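Local structure of probable sugar kinase (Clostridium perfringens, 3KZH) at residues A[59-64]-A[81-86]; A[281-286]-A[301-306]; A[6-11]-A[135-140]; A[149-154]-A[177-182]; A[261-266]-A[274-279]. The protein probably phosphorylates a sugar or related small substrate as a kinase of the pfkB (ribokinase-like) family, and holds a beta-D-glucopyranose in this crystal. All blocks are in the same frame, centred on the assembly; numbering follows the deposited sequence.

Contact 1: A[59-64]-A[81-86]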
# COMPACT_ATOMS: atom_id res chain seq x y z
N THR A 59 -1.43 -23.42 7.58
CA THR A 59 -0.35 -23.01 6.71
C THR A 59 0.71 -22.15 7.36
O THR A 59 0.41 -21.18 8.04
CB THR A 59 -0.94 -22.24 5.48
OG1 THR A 59 -2.06 -22.97 4.95
CG2 THR A 59 0.11 -22.02 4.37
N ASN A 60 1.95 -22.52 7.11
CA ASN A 60 3.09 -21.75 7.58
C ASN A 60 3.72 -21.21 6.29
O ASN A 60 4.16 -21.97 5.42
CB ASN A 60 4.08 -22.62 8.37
CG ASN A 60 5.19 -21.79 9.03
OD1 ASN A 60 5.81 -20.96 8.38
ND2 ASN A 60 5.45 -22.05 10.31
N PHE A 61 3.68 -19.90 6.15
CA PHE A 61 4.26 -19.23 4.99
C PHE A 61 5.52 -18.47 5.38
O PHE A 61 5.45 -17.40 5.97
CB PHE A 61 3.24 -18.31 4.30
CG PHE A 61 3.78 -17.62 3.05
CD1 PHE A 61 4.65 -18.29 2.16
CD2 PHE A 61 3.45 -16.28 2.78
CE1 PHE A 61 5.18 -17.65 1.03
CE2 PHE A 61 3.97 -15.63 1.65
CZ PHE A 61 4.84 -16.31 0.77
N MSE A 62 6.66 -19.00 4.95
CA MSE A 62 7.96 -18.39 5.22
C MSE A 62 8.38 -17.61 3.98
O MSE A 62 8.66 -18.19 2.93
CB MSE A 62 8.98 -19.47 5.58
CG MSE A 62 10.29 -18.97 6.20
SE MSE A 62 11.49 -20.42 6.55
CE MSE A 62 10.48 -21.22 7.96
N SER A 63 8.43 -16.30 4.11
CA SER A 63 8.78 -15.44 3.00
C SER A 63 9.88 -14.47 3.34
O SER A 63 10.62 -14.65 4.32
CB SER A 63 7.53 -14.69 2.54
OG SER A 63 7.67 -14.18 1.22
N ILE A 64 10.03 -13.46 2.48
CA ILE A 64 11.01 -12.39 2.63
C ILE A 64 10.26 -11.05 2.56
O ILE A 64 9.76 -10.66 1.52
CB ILE A 64 12.07 -12.45 1.49
CG1 ILE A 64 12.91 -13.74 1.60
CG2 ILE A 64 12.93 -11.21 1.52
CD1 ILE A 64 13.79 -14.02 0.40
N ILE A 81 -6.62 -13.63 6.54
CA ILE A 81 -6.88 -14.91 5.86
C ILE A 81 -6.48 -16.11 6.72
O ILE A 81 -7.24 -17.08 6.84
CB ILE A 81 -6.20 -14.97 4.45
CG1 ILE A 81 -6.69 -13.82 3.55
CG2 ILE A 81 -6.46 -16.32 3.77
CD1 ILE A 81 -8.23 -13.73 3.32
N GLY A 82 -5.30 -16.06 7.31
CA GLY A 82 -4.88 -17.18 8.15
C GLY A 82 -3.63 -17.92 7.76
O GLY A 82 -3.46 -19.06 8.21
N TYR A 83 -2.80 -17.35 6.89
CA TYR A 83 -1.53 -17.99 6.53
C TYR A 83 -0.46 -17.33 7.40
O TYR A 83 -0.21 -16.12 7.31
CB TYR A 83 -1.25 -17.97 5.00
CG TYR A 83 -1.28 -16.64 4.27
CD1 TYR A 83 -0.08 -16.01 3.89
CD2 TYR A 83 -2.49 -16.03 3.89
CE1 TYR A 83 -0.08 -14.79 3.16
CE2 TYR A 83 -2.51 -14.81 3.15
CZ TYR A 83 -1.29 -14.20 2.79
OH TYR A 83 -1.27 -12.97 2.16
N HIS A 84 0.05 -18.12 8.34
CA HIS A 84 1.04 -17.70 9.33
C HIS A 84 2.44 -17.41 8.80
O HIS A 84 3.16 -18.31 8.37
CB HIS A 84 1.06 -18.71 10.47
CG HIS A 84 -0.32 -19.07 10.95
ND1 HIS A 84 -1.13 -18.17 11.62
CD2 HIS A 84 -1.06 -20.19 10.80
CE1 HIS A 84 -2.30 -18.72 11.85
NE2 HIS A 84 -2.29 -19.95 11.36
N MSE A 85 2.80 -16.14 8.86
CA MSE A 85 4.08 -15.66 8.36
C MSE A 85 5.11 -15.32 9.43
O MSE A 85 6.13 -14.69 9.13
CB MSE A 85 3.84 -14.43 7.47
CG MSE A 85 3.04 -14.68 6.21
SE MSE A 85 2.93 -13.05 5.20
CE MSE A 85 4.70 -13.08 4.46
N ASP A 86 4.87 -15.80 10.65
CA ASP A 86 5.72 -15.57 11.83
C ASP A 86 7.21 -15.84 11.65
O ASP A 86 8.05 -15.05 12.08
CB ASP A 86 5.21 -16.41 13.01
CG ASP A 86 3.76 -16.10 13.37
OD1 ASP A 86 2.85 -16.26 12.52
OD2 ASP A 86 3.53 -15.70 14.53
O HOH W 1 -3.40 -21.49 8.46
O HOH W 2 6.43 -18.28 8.79
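His84 is held through its backbone N and O by the two residues flanking Asn60 on strand 59-62. Its N donates to Thr59 O at 3.1 Å with a bent N-H...O angle of 143°, while its O accepts from Phe61 N at 2.8 Å, the donor standing above the carbonyl plane. One residue bonding to the two that flank Asn60 is the pattern of a parallel bridge, and the end-to-end directions, 35° apart, agree with it. Two CA-H...O contacts support the pairing, the shorter running from Met85 CA to Phe61 O at 3.3 Å. Among the side chains, Phe61 CD2 reaches Tyr83 CD1 at 3.7 Å, near the plane of the tyrosine ring, and Met85 CG at 3.8 Å. Phe61 CG is anti to its backbone N (chi1 -178°), and its side chain lies alongside those of Tyr83 and Met85, pointing the same way. Met85, a selenomethionine, places SE 5.3 Å from the Phe61 ring centroid, an oblique Met-aromatic contact, and its CE meets Ser63 CB. Further out, helix 69-81 touches Tyr83 and Met85, helix 44-54 touches Phe61, and Ser63 OG bonds to Gly13 O. Strand 83-84 forms an outermost strand of the large sheet within this chain. The chemistry therefore divides: two backbone bonds set the pairing, while an aromatic and selenium-bearing cluster packs this sheet margin against the helices.

Contact 2: A[281-286]-A[301-306]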
# COMPACT_ATOMS: atom_id res chain seq x y z
N MSE A 281 -8.64 -29.53 -8.61
CA MSE A 281 -9.06 -29.08 -9.93
C MSE A 281 -10.23 -28.12 -9.81
O MSE A 281 -10.31 -27.15 -10.57
CB MSE A 281 -9.43 -30.25 -10.81
CG MSE A 281 -8.95 -30.09 -12.24
SE MSE A 281 -9.32 -31.64 -13.33
CE MSE A 281 -9.01 -32.98 -12.05
N THR A 282 -11.11 -28.37 -8.83
CA THR A 282 -12.27 -27.51 -8.54
C THR A 282 -11.77 -26.12 -8.11
O THR A 282 -12.32 -25.11 -8.52
CB THR A 282 -13.20 -28.12 -7.44
OG1 THR A 282 -13.77 -29.34 -7.93
CG2 THR A 282 -14.33 -27.17 -7.06
N MSE A 283 -10.68 -26.11 -7.33
CA MSE A 283 -10.01 -24.88 -6.85
C MSE A 283 -9.38 -24.13 -8.02
O MSE A 283 -9.43 -22.90 -8.08
CB MSE A 283 -8.91 -25.21 -5.83
CG MSE A 283 -9.42 -25.73 -4.52
SE MSE A 283 -8.09 -25.73 -3.11
CE MSE A 283 -7.55 -23.89 -3.30
N SER A 284 -8.79 -24.90 -8.95
CA SER A 284 -8.18 -24.33 -10.14
C SER A 284 -9.26 -23.76 -11.05
O SER A 284 -9.09 -22.67 -11.57
CB SER A 284 -7.34 -25.39 -10.87
OG SER A 284 -6.65 -24.83 -11.97
N ASN A 285 -10.40 -24.46 -11.14
CA ASN A 285 -11.54 -24.04 -11.97
C ASN A 285 -12.19 -22.75 -11.47
O ASN A 285 -12.61 -21.94 -12.28
CB ASN A 285 -12.62 -25.14 -12.05
CG ASN A 285 -12.20 -26.35 -12.88
OD1 ASN A 285 -11.34 -26.27 -13.78
ND2 ASN A 285 -12.84 -27.48 -12.61
N ILE A 286 -12.27 -22.58 -10.15
CA ILE A 286 -12.85 -21.38 -9.52
C ILE A 286 -11.98 -20.16 -9.80
O ILE A 286 -12.49 -19.09 -10.13
CB ILE A 286 -13.02 -21.57 -7.97
CG1 ILE A 286 -14.05 -22.66 -7.67
CG2 ILE A 286 -13.54 -20.29 -7.33
CD1 ILE A 286 -14.14 -23.07 -6.21
N ASP A 301 -16.31 -24.29 1.83
CA ASP A 301 -17.71 -24.45 1.42
C ASP A 301 -17.98 -24.23 -0.07
O ASP A 301 -18.68 -25.04 -0.67
CB ASP A 301 -18.66 -23.61 2.30
CG ASP A 301 -18.19 -22.17 2.51
OD1 ASP A 301 -17.51 -21.61 1.63
OD2 ASP A 301 -18.51 -21.59 3.57
N THR A 302 -17.38 -23.20 -0.68
CA THR A 302 -17.57 -22.91 -2.11
C THR A 302 -16.90 -23.96 -3.02
O THR A 302 -17.43 -24.29 -4.08
CB THR A 302 -17.13 -21.46 -2.54
OG1 THR A 302 -15.72 -21.41 -2.79
CG2 THR A 302 -17.47 -20.44 -1.48
N VAL A 303 -15.76 -24.50 -2.57
CA VAL A 303 -15.02 -25.54 -3.30
C VAL A 303 -15.83 -26.83 -3.28
O VAL A 303 -16.06 -27.42 -4.33
CB VAL A 303 -13.59 -25.79 -2.71
CG1 VAL A 303 -12.86 -26.87 -3.50
CG2 VAL A 303 -12.79 -24.54 -2.71
N LEU A 304 -16.34 -27.19 -2.11
CA LEU A 304 -17.17 -28.39 -1.94
C LEU A 304 -18.52 -28.31 -2.67
O LEU A 304 -18.99 -29.31 -3.21
CB LEU A 304 -17.39 -28.71 -0.47
CG LEU A 304 -16.21 -29.18 0.38
CD1 LEU A 304 -16.70 -29.48 1.80
CD2 LEU A 304 -15.56 -30.42 -0.21
N ALA A 305 -19.09 -27.11 -2.73
CA ALA A 305 -20.38 -26.86 -3.40
C ALA A 305 -20.23 -26.98 -4.92
O ALA A 305 -21.13 -27.49 -5.58
CB ALA A 305 -20.93 -25.49 -3.03
N LYS A 306 -19.09 -26.53 -5.45
CA LYS A 306 -18.82 -26.60 -6.89
C LYS A 306 -18.38 -28.01 -7.29
O LYS A 306 -18.64 -28.43 -8.41
CB LYS A 306 -17.77 -25.57 -7.32
CG LYS A 306 -17.86 -25.20 -8.81
CD LYS A 306 -16.50 -24.99 -9.45
CE LYS A 306 -16.61 -24.68 -10.93
NZ LYS A 306 -17.31 -23.39 -11.17
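Thr282 and Val303 meet where helix 281-286 passes helix 301-306, the axes of the two short segments 9.4 Å apart at closest and inclined by 103°. The Thr282 methyl CG2, anti to its backbone N, comes to 3.2 Å from Val303 O and also packs on Lys306 CB. Its hydroxyl is engaged within its own helix, bonding to Lys278 O. Next, Met283, a selenomethionine, brings CG to 3.8 Å from Val303 CG1, a methyl that touches Thr282 CG2 as well. Asn285 adds a looser touch, CB to Lys306 CE at 4.2 Å. At Ile286 the side chain crosses Val303 at about a right angle, with CD1 4.0 Å from Val303 CG2. Ile286 CG1 lies 3.8 Å from Lys306 CD, the two chains sliding past each other in opposite directions. Lys306 is bent at chi2 (-142°), the torsion that places this CD, and it contributes the largest share of buried surface of any residue here. Loop residue Met298 touches both Ile286 and Val303, while Trp312 of strand 312-317 touches Thr282. The contacts are mostly between aliphatic carbons, without hydrogen bonds across the segments, and the steep crossing rests on shape: Val303 touches Thr282, Met283 and Ile286, and the aliphatic part of Lys306 acts as a hydrophobic cover.

Contact 3: A[6-11]-A[135-140]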
# COMPACT_ATOMS: atom_id res chain seq x y z
N GLU A 6 -0.94 -28.69 16.25
CA GLU A 6 -1.48 -29.45 15.11
C GLU A 6 -0.56 -29.41 13.89
O GLU A 6 0.19 -28.44 13.71
CB GLU A 6 -2.87 -28.89 14.74
CG GLU A 6 -3.97 -29.09 15.81
CD GLU A 6 -4.71 -30.44 15.75
OE1 GLU A 6 -5.93 -30.44 15.99
OE2 GLU A 6 -4.08 -31.50 15.48
N PRO A 7 -0.55 -30.48 13.05
CA PRO A 7 0.30 -30.53 11.85
C PRO A 7 0.06 -29.38 10.87
O PRO A 7 -1.07 -28.90 10.71
CB PRO A 7 -0.05 -31.90 11.24
CG PRO A 7 -1.39 -32.22 11.79
CD PRO A 7 -1.24 -31.78 13.21
N TYR A 8 1.14 -28.93 10.25
CA TYR A 8 1.09 -27.82 9.30
C TYR A 8 1.83 -28.10 8.00
O TYR A 8 2.69 -28.98 7.93
CB TYR A 8 1.68 -26.55 9.95
CG TYR A 8 3.16 -26.64 10.32
CD1 TYR A 8 4.15 -26.17 9.43
CD2 TYR A 8 3.57 -27.21 11.54
CE1 TYR A 8 5.52 -26.26 9.75
CE2 TYR A 8 4.94 -27.31 11.87
CZ TYR A 8 5.90 -26.83 10.97
OH TYR A 8 7.23 -26.96 11.26
N LEU A 9 1.55 -27.24 7.01
CA LEU A 9 2.19 -27.29 5.71
C LEU A 9 3.02 -26.04 5.59
O LEU A 9 2.53 -24.94 5.87
CB LEU A 9 1.16 -27.31 4.56
CG LEU A 9 1.58 -28.02 3.26
CD1 LEU A 9 0.35 -28.46 2.56
CD2 LEU A 9 2.49 -27.25 2.33
N LEU A 10 4.25 -26.20 5.12
CA LEU A 10 5.14 -25.08 4.94
C LEU A 10 5.25 -24.70 3.48
O LEU A 10 5.38 -25.56 2.60
CB LEU A 10 6.52 -25.37 5.52
CG LEU A 10 7.63 -24.30 5.44
CD1 LEU A 10 7.24 -23.02 6.17
CD2 LEU A 10 8.90 -24.87 6.01
N VAL A 11 5.12 -23.40 3.22
CA VAL A 11 5.26 -22.84 1.89
C VAL A 11 6.44 -21.89 2.05
O VAL A 11 6.46 -21.08 2.98
CB VAL A 11 3.98 -22.08 1.41
CG1 VAL A 11 4.16 -21.52 -0.00
CG2 VAL A 11 2.75 -22.99 1.45
N GLU A 135 11.94 -29.23 9.28
CA GLU A 135 11.95 -30.61 9.78
C GLU A 135 10.62 -31.16 10.31
O GLU A 135 10.32 -32.35 10.12
CB GLU A 135 13.05 -30.79 10.83
CG GLU A 135 14.45 -30.59 10.29
CD GLU A 135 15.55 -30.65 11.33
OE1 GLU A 135 15.32 -30.21 12.48
OE2 GLU A 135 16.66 -31.13 11.00
N ASN A 136 9.82 -30.30 10.93
CA ASN A 136 8.52 -30.71 11.47
C ASN A 136 7.33 -30.43 10.54
O ASN A 136 6.18 -30.65 10.91
CB ASN A 136 8.28 -30.09 12.86
CG ASN A 136 9.30 -30.54 13.88
OD1 ASN A 136 10.18 -29.76 14.27
ND2 ASN A 136 9.22 -31.79 14.31
N ALA A 137 7.63 -29.95 9.33
CA ALA A 137 6.60 -29.68 8.32
C ALA A 137 6.26 -30.98 7.63
O ALA A 137 7.17 -31.73 7.25
CB ALA A 137 7.11 -28.67 7.31
N GLU A 138 4.97 -31.27 7.48
CA GLU A 138 4.55 -32.52 6.83
C GLU A 138 4.91 -32.46 5.35
O GLU A 138 5.43 -33.43 4.79
CB GLU A 138 3.06 -32.79 7.00
CG GLU A 138 2.50 -32.62 8.40
CD GLU A 138 2.92 -33.72 9.37
OE1 GLU A 138 2.93 -34.90 8.97
OE2 GLU A 138 3.22 -33.38 10.54
N TYR A 139 4.59 -31.33 4.72
CA TYR A 139 4.92 -31.09 3.31
C TYR A 139 5.50 -29.68 3.20
O TYR A 139 5.22 -28.82 4.04
CB TYR A 139 3.69 -31.28 2.38
CG TYR A 139 3.16 -32.71 2.31
CD1 TYR A 139 3.60 -33.61 1.34
CD2 TYR A 139 2.27 -33.19 3.28
CE1 TYR A 139 3.17 -34.98 1.36
CE2 TYR A 139 1.84 -34.52 3.32
CZ TYR A 139 2.29 -35.41 2.36
OH TYR A 139 1.87 -36.72 2.43
N THR A 140 6.39 -29.48 2.22
CA THR A 140 7.00 -28.17 2.01
C THR A 140 6.99 -27.79 0.52
O THR A 140 7.59 -28.47 -0.31
CB THR A 140 8.43 -28.05 2.65
OG1 THR A 140 8.33 -28.24 4.07
CG2 THR A 140 9.04 -26.67 2.41
O HOH W 3 3.65 -30.71 10.88
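Tyr8, near the start of its strand, reaches over to Ala137. Its chi1 of 64° puts CG between the backbone N and the carbonyl carbon. From CB through CG the ring extends until CE1 packs on Ala137 CB at 3.8 Å. Ala137 CA lies 4.3 Å from the ring centroid and 29° off its normal, an off-centre CH-pi contact. On the other side of the ring outline CE2 approaches Asn136 O at 3.7 Å, and the tip OH comes near Asn136 C while bonding outside the contact to Ile133 O. The tyrosine backbone is held too: Tyr8 O accepts from Glu138 N at 3.3 Å, nearly along the C=O axis. A water joins Tyr8 N and Glu138 OE2. Beyond it the strands pair, Leu10 N donating to Tyr139 O at 3.0 Å with an almost straight N-H...O angle of 168°. Leu10 and Thr140 then lie side by side, pointing the same way, and Leu10 CB also meets Ala137 CB at 3.8 Å. Thr140 OG1 bonds to Thr161 OG1. The parallel pairing of strands 9-12 and 139-143, distant in sequence yet adjacent in the sheet, belongs to the central sheet of the ribokinase-like alpha/beta fold.

Contact 4: A[149-154]-A[177-182]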
# COMPACT_ATOMS: atom_id res chain seq x y z
N ILE A 149 19.46 -22.42 -3.38
CA ILE A 149 18.80 -22.57 -2.08
C ILE A 149 17.92 -23.82 -2.05
O ILE A 149 17.84 -24.48 -1.01
CB ILE A 149 18.08 -21.25 -1.65
CG1 ILE A 149 19.14 -20.29 -1.11
CG2 ILE A 149 16.99 -21.48 -0.57
CD1 ILE A 149 18.80 -18.85 -1.25
N MSE A 150 17.35 -24.18 -3.20
CA MSE A 150 16.53 -25.38 -3.33
C MSE A 150 17.42 -26.58 -3.02
O MSE A 150 17.08 -27.37 -2.13
CB MSE A 150 15.92 -25.51 -4.74
CG MSE A 150 15.06 -26.78 -4.98
SE MSE A 150 14.46 -27.08 -6.81
CE MSE A 150 13.22 -25.62 -6.90
N GLU A 151 18.61 -26.62 -3.64
CA GLU A 151 19.60 -27.69 -3.43
C GLU A 151 19.99 -27.81 -1.96
O GLU A 151 20.04 -28.92 -1.43
CB GLU A 151 20.85 -27.46 -4.28
CG GLU A 151 21.95 -28.54 -4.13
CD GLU A 151 22.95 -28.54 -5.27
OE1 GLU A 151 23.21 -27.45 -5.84
OE2 GLU A 151 23.46 -29.62 -5.60
N TYR A 152 20.18 -26.66 -1.31
CA TYR A 152 20.52 -26.63 0.11
C TYR A 152 19.36 -27.21 0.93
O TYR A 152 19.59 -28.02 1.83
CB TYR A 152 20.86 -25.20 0.58
CG TYR A 152 21.38 -25.13 2.00
CD1 TYR A 152 22.73 -25.44 2.29
CD2 TYR A 152 20.53 -24.79 3.07
CE1 TYR A 152 23.21 -25.42 3.63
CE2 TYR A 152 20.99 -24.77 4.40
CZ TYR A 152 22.33 -25.07 4.67
OH TYR A 152 22.79 -25.00 5.96
N LEU A 153 18.13 -26.84 0.58
CA LEU A 153 16.94 -27.34 1.28
C LEU A 153 16.71 -28.83 1.08
O LEU A 153 16.40 -29.53 2.04
CB LEU A 153 15.69 -26.54 0.88
CG LEU A 153 15.66 -25.07 1.29
CD1 LEU A 153 14.47 -24.39 0.68
CD2 LEU A 153 15.65 -24.93 2.78
N LEU A 154 16.92 -29.30 -0.15
CA LEU A 154 16.76 -30.71 -0.51
C LEU A 154 17.80 -31.58 0.20
O LEU A 154 17.44 -32.52 0.90
CB LEU A 154 16.85 -30.90 -2.03
CG LEU A 154 15.76 -30.31 -2.93
CD1 LEU A 154 16.15 -30.52 -4.37
CD2 LEU A 154 14.38 -30.91 -2.66
N LYS A 177 16.16 -29.35 -13.21
CA LYS A 177 15.99 -30.70 -13.77
C LYS A 177 16.84 -31.76 -13.08
O LYS A 177 16.40 -32.90 -12.92
CB LYS A 177 16.27 -30.67 -15.28
CG LYS A 177 15.95 -31.97 -16.00
CD LYS A 177 16.57 -32.03 -17.38
CE LYS A 177 16.64 -33.47 -17.86
NZ LYS A 177 17.23 -33.57 -19.22
N HIS A 178 18.04 -31.37 -12.65
CA HIS A 178 18.98 -32.27 -11.96
C HIS A 178 18.62 -32.47 -10.48
O HIS A 178 19.12 -33.38 -9.82
CB HIS A 178 20.43 -31.75 -12.10
CG HIS A 178 20.65 -30.40 -11.48
ND1 HIS A 178 20.00 -29.26 -11.92
CD2 HIS A 178 21.42 -30.01 -10.44
CE1 HIS A 178 20.36 -28.23 -11.17
NE2 HIS A 178 21.22 -28.66 -10.27
N LEU A 179 17.73 -31.60 -9.99
CA LEU A 179 17.29 -31.62 -8.59
C LEU A 179 15.93 -32.24 -8.32
O LEU A 179 15.63 -32.55 -7.16
CB LEU A 179 17.30 -30.19 -8.02
CG LEU A 179 18.62 -29.44 -7.88
CD1 LEU A 179 18.37 -27.99 -7.49
CD2 LEU A 179 19.53 -30.13 -6.87
N ILE A 180 15.12 -32.47 -9.36
CA ILE A 180 13.77 -33.02 -9.18
C ILE A 180 13.60 -34.36 -8.48
O ILE A 180 12.58 -34.59 -7.83
CB ILE A 180 12.92 -33.01 -10.47
CG1 ILE A 180 13.53 -33.92 -11.54
CG2 ILE A 180 12.73 -31.59 -10.94
CD1 ILE A 180 12.66 -34.09 -12.77
N LYS A 181 14.64 -35.20 -8.54
CA LYS A 181 14.64 -36.54 -7.94
C LYS A 181 14.39 -36.57 -6.42
O LYS A 181 13.91 -37.58 -5.90
CB LYS A 181 15.95 -37.28 -8.27
CG LYS A 181 17.24 -36.63 -7.75
CD LYS A 181 18.45 -37.50 -8.05
CE LYS A 181 19.74 -36.89 -7.53
NZ LYS A 181 19.80 -36.80 -6.04
N ASP A 182 14.66 -35.45 -5.75
CA ASP A 182 14.48 -35.35 -4.30
C ASP A 182 13.11 -34.89 -3.82
O ASP A 182 12.83 -34.90 -2.62
CB ASP A 182 15.59 -34.49 -3.69
CG ASP A 182 16.96 -35.13 -3.80
OD1 ASP A 182 17.07 -36.37 -3.58
OD2 ASP A 182 17.93 -34.39 -4.11
O HOH W 4 22.17 -26.51 -8.22
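Leu179 and Leu154 carry the apolar part of this contact between helix 149-154 and the loop 177-182, whose last three residues form a 3-10 segment. Leu154 CD1 rests against Leu179 CB at 3.8 Å and lies 3.5 Å from Leu179 O, while Leu154 CD2 packs on Asp182 CB at 3.9 Å. Of the Leu179 methyls, CD1 meets SE of Met150, a selenomethionine, at 4.1 Å and also nears Glu151 CB, whereas CD2 lies 3.9 Å from Glu151 CB and runs along the extended glutamate to OE2. Leu179 CG is anti to its carbonyl carbon (chi1 -65°). Among polar interactions, a water links the segments: it donates to Glu151 OE1 at 2.8 Å and lies 3.1 Å from His178 NE2, in the plane of the imidazole at its edge. Leu179 CG lies over one face of that ring, toward its rim. Within the loop, Asp182 N makes a weak bond to Leu179 O, the same oxygen that Leu154 CD1 approaches. In the fold, the loop lies between helix 170-174 and strand 185-186, and helix 147-157 follows strand 139-143. Strand 162-166 contacts both segments, its Leu165 touching Met150 and Ile180, and helix 204-217 meets the loop through Ile180.

Contact 5: A[261-266]-A[274-279]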
# COMPACT_ATOMS: atom_id res chain seq x y z
N ALA A 261 -2.28 -25.78 -4.02
CA ALA A 261 -2.92 -25.61 -2.73
C ALA A 261 -3.90 -26.73 -2.41
O ALA A 261 -3.98 -27.20 -1.28
CB ALA A 261 -3.60 -24.28 -2.68
N GLY A 262 -4.59 -27.20 -3.45
CA GLY A 262 -5.55 -28.28 -3.33
C GLY A 262 -4.89 -29.61 -3.06
O GLY A 262 -5.50 -30.47 -2.44
N LEU A 263 -3.66 -29.79 -3.57
CA LEU A 263 -2.84 -30.99 -3.33
C LEU A 263 -2.47 -30.98 -1.86
O LEU A 263 -2.48 -32.02 -1.20
CB LEU A 263 -1.55 -30.97 -4.15
CG LEU A 263 -1.60 -31.05 -5.68
CD1 LEU A 263 -0.19 -30.95 -6.23
CD2 LEU A 263 -2.28 -32.34 -6.12
N GLY A 264 -2.18 -29.77 -1.37
CA GLY A 264 -1.85 -29.55 0.02
C GLY A 264 -3.00 -29.95 0.92
O GLY A 264 -2.82 -30.74 1.83
N TYR A 265 -4.22 -29.53 0.55
CA TYR A 265 -5.43 -29.89 1.29
C TYR A 265 -5.64 -31.42 1.31
O TYR A 265 -5.88 -32.01 2.37
CB TYR A 265 -6.65 -29.19 0.68
CG TYR A 265 -7.98 -29.49 1.36
CD1 TYR A 265 -8.44 -28.70 2.43
CD2 TYR A 265 -8.76 -30.60 0.97
CE1 TYR A 265 -9.64 -29.02 3.11
CE2 TYR A 265 -9.97 -30.94 1.64
CZ TYR A 265 -10.40 -30.14 2.71
OH TYR A 265 -11.56 -30.48 3.37
N GLY A 266 -5.54 -32.03 0.12
CA GLY A 266 -5.72 -33.46 -0.06
C GLY A 266 -4.79 -34.33 0.76
O GLY A 266 -5.22 -35.30 1.38
N GLU A 274 -7.79 -39.81 -6.51
CA GLU A 274 -8.85 -39.38 -7.42
C GLU A 274 -9.62 -38.18 -6.86
O GLU A 274 -9.96 -37.24 -7.60
CB GLU A 274 -9.82 -40.54 -7.72
CG GLU A 274 -9.16 -41.72 -8.45
CD GLU A 274 -10.04 -42.96 -8.48
OE1 GLU A 274 -10.09 -43.69 -7.47
OE2 GLU A 274 -10.68 -43.21 -9.53
N ASP A 275 -9.81 -38.18 -5.53
CA ASP A 275 -10.50 -37.10 -4.84
C ASP A 275 -9.63 -35.85 -4.64
O ASP A 275 -10.16 -34.74 -4.60
CB ASP A 275 -11.12 -37.59 -3.52
CG ASP A 275 -12.26 -38.59 -3.73
OD1 ASP A 275 -13.18 -38.31 -4.53
OD2 ASP A 275 -12.24 -39.67 -3.09
N ILE A 276 -8.31 -36.03 -4.51
CA ILE A 276 -7.35 -34.92 -4.36
C ILE A 276 -7.31 -34.15 -5.68
O ILE A 276 -7.36 -32.91 -5.69
CB ILE A 276 -5.90 -35.43 -4.04
CG1 ILE A 276 -5.85 -36.16 -2.70
CG2 ILE A 276 -4.89 -34.27 -4.04
CD1 ILE A 276 -4.50 -36.78 -2.37
N VAL A 277 -7.27 -34.90 -6.78
CA VAL A 277 -7.24 -34.39 -8.15
C VAL A 277 -8.51 -33.58 -8.45
O VAL A 277 -8.41 -32.49 -9.00
CB VAL A 277 -7.04 -35.57 -9.16
CG1 VAL A 277 -7.09 -35.13 -10.58
CG2 VAL A 277 -5.70 -36.19 -8.95
N LYS A 278 -9.65 -34.07 -7.98
CA LYS A 278 -10.94 -33.40 -8.18
C LYS A 278 -11.12 -32.14 -7.35
O LYS A 278 -11.61 -31.13 -7.88
CB LYS A 278 -12.10 -34.36 -7.89
CG LYS A 278 -12.36 -35.40 -8.96
CD LYS A 278 -13.52 -36.28 -8.55
CE LYS A 278 -13.49 -37.58 -9.30
NZ LYS A 278 -14.45 -38.58 -8.74
N PHE A 279 -10.67 -32.19 -6.09
CA PHE A 279 -10.74 -31.07 -5.13
C PHE A 279 -9.83 -29.94 -5.62
O PHE A 279 -10.25 -28.79 -5.70
CB PHE A 279 -10.34 -31.54 -3.71
CG PHE A 279 -10.57 -30.50 -2.62
CD1 PHE A 279 -11.76 -30.50 -1.86
CD2 PHE A 279 -9.64 -29.45 -2.41
CE1 PHE A 279 -12.03 -29.47 -0.91
CE2 PHE A 279 -9.90 -28.41 -1.46
CZ PHE A 279 -11.10 -28.43 -0.72
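Tyr265 and Phe279 stack face to face in an offset arrangement, their planes within 6° and their centroids 4.1 Å apart. Phe279 CZ stands 3.5 Å above the tyrosine ring and over its centre; reciprocally, Tyr265 CD2 lies over the centre of the phenylalanine ring. Each ring thus presents one face to the other. The motif is a helical hairpin: helices 255-268 and 273-288 are joined by a short connection, and the axes of the two short segments approach to 8.4 Å with N-to-C directions 143° apart, nearer antiparallel than perpendicular. Both aromatic residues have CG anti to the backbone N, and the two side chains cross at about a right angle. Helix 300-308 adds a further layer, with Leu300 on Tyr265 and Val303 and Leu304 on Phe279. Glycines line the close approach: the backbones come within 4.8 Å, CA to CA, at Gly266 and Ile276, where the glycine has no side chain. Gly262 likewise faces the second helix without a side chain. The isoleucine uses both its branches. CG2 meets Leu263 CD2 at 3.9 Å, the two side chains crossing at about a right angle, while CG1 rests on Gly266 CA at 3.8 Å.

How the contacts relate
Contacts 1 and 3 are neighbours in the large sheet, their centres 12 Å apart: strand 59-62 lies beside strand 9-12, with Asn60 N 2.8 Å from Leu9 O, a probable hydrogen bond. Contacts 2 and 5 share helix 273-288 and touch at Val303 CG1 and Phe279 CZ, 3.6 Å apart. Contact 3 reaches contact 5 through Leu9 CD1 and Gly264 CA, joining sheet and helices. Contact 4 stands apart, its centre 32 Å from that of contact 2, on the opposite side of the chain's centre. Leu263 of contact 5, its side chain about 8 Å from the glucopyranose, touches Lys187 of the sugar pocket and so is second shell; Met150 of contact 4 and Asn285 of contact 2 are each about 11 Å away.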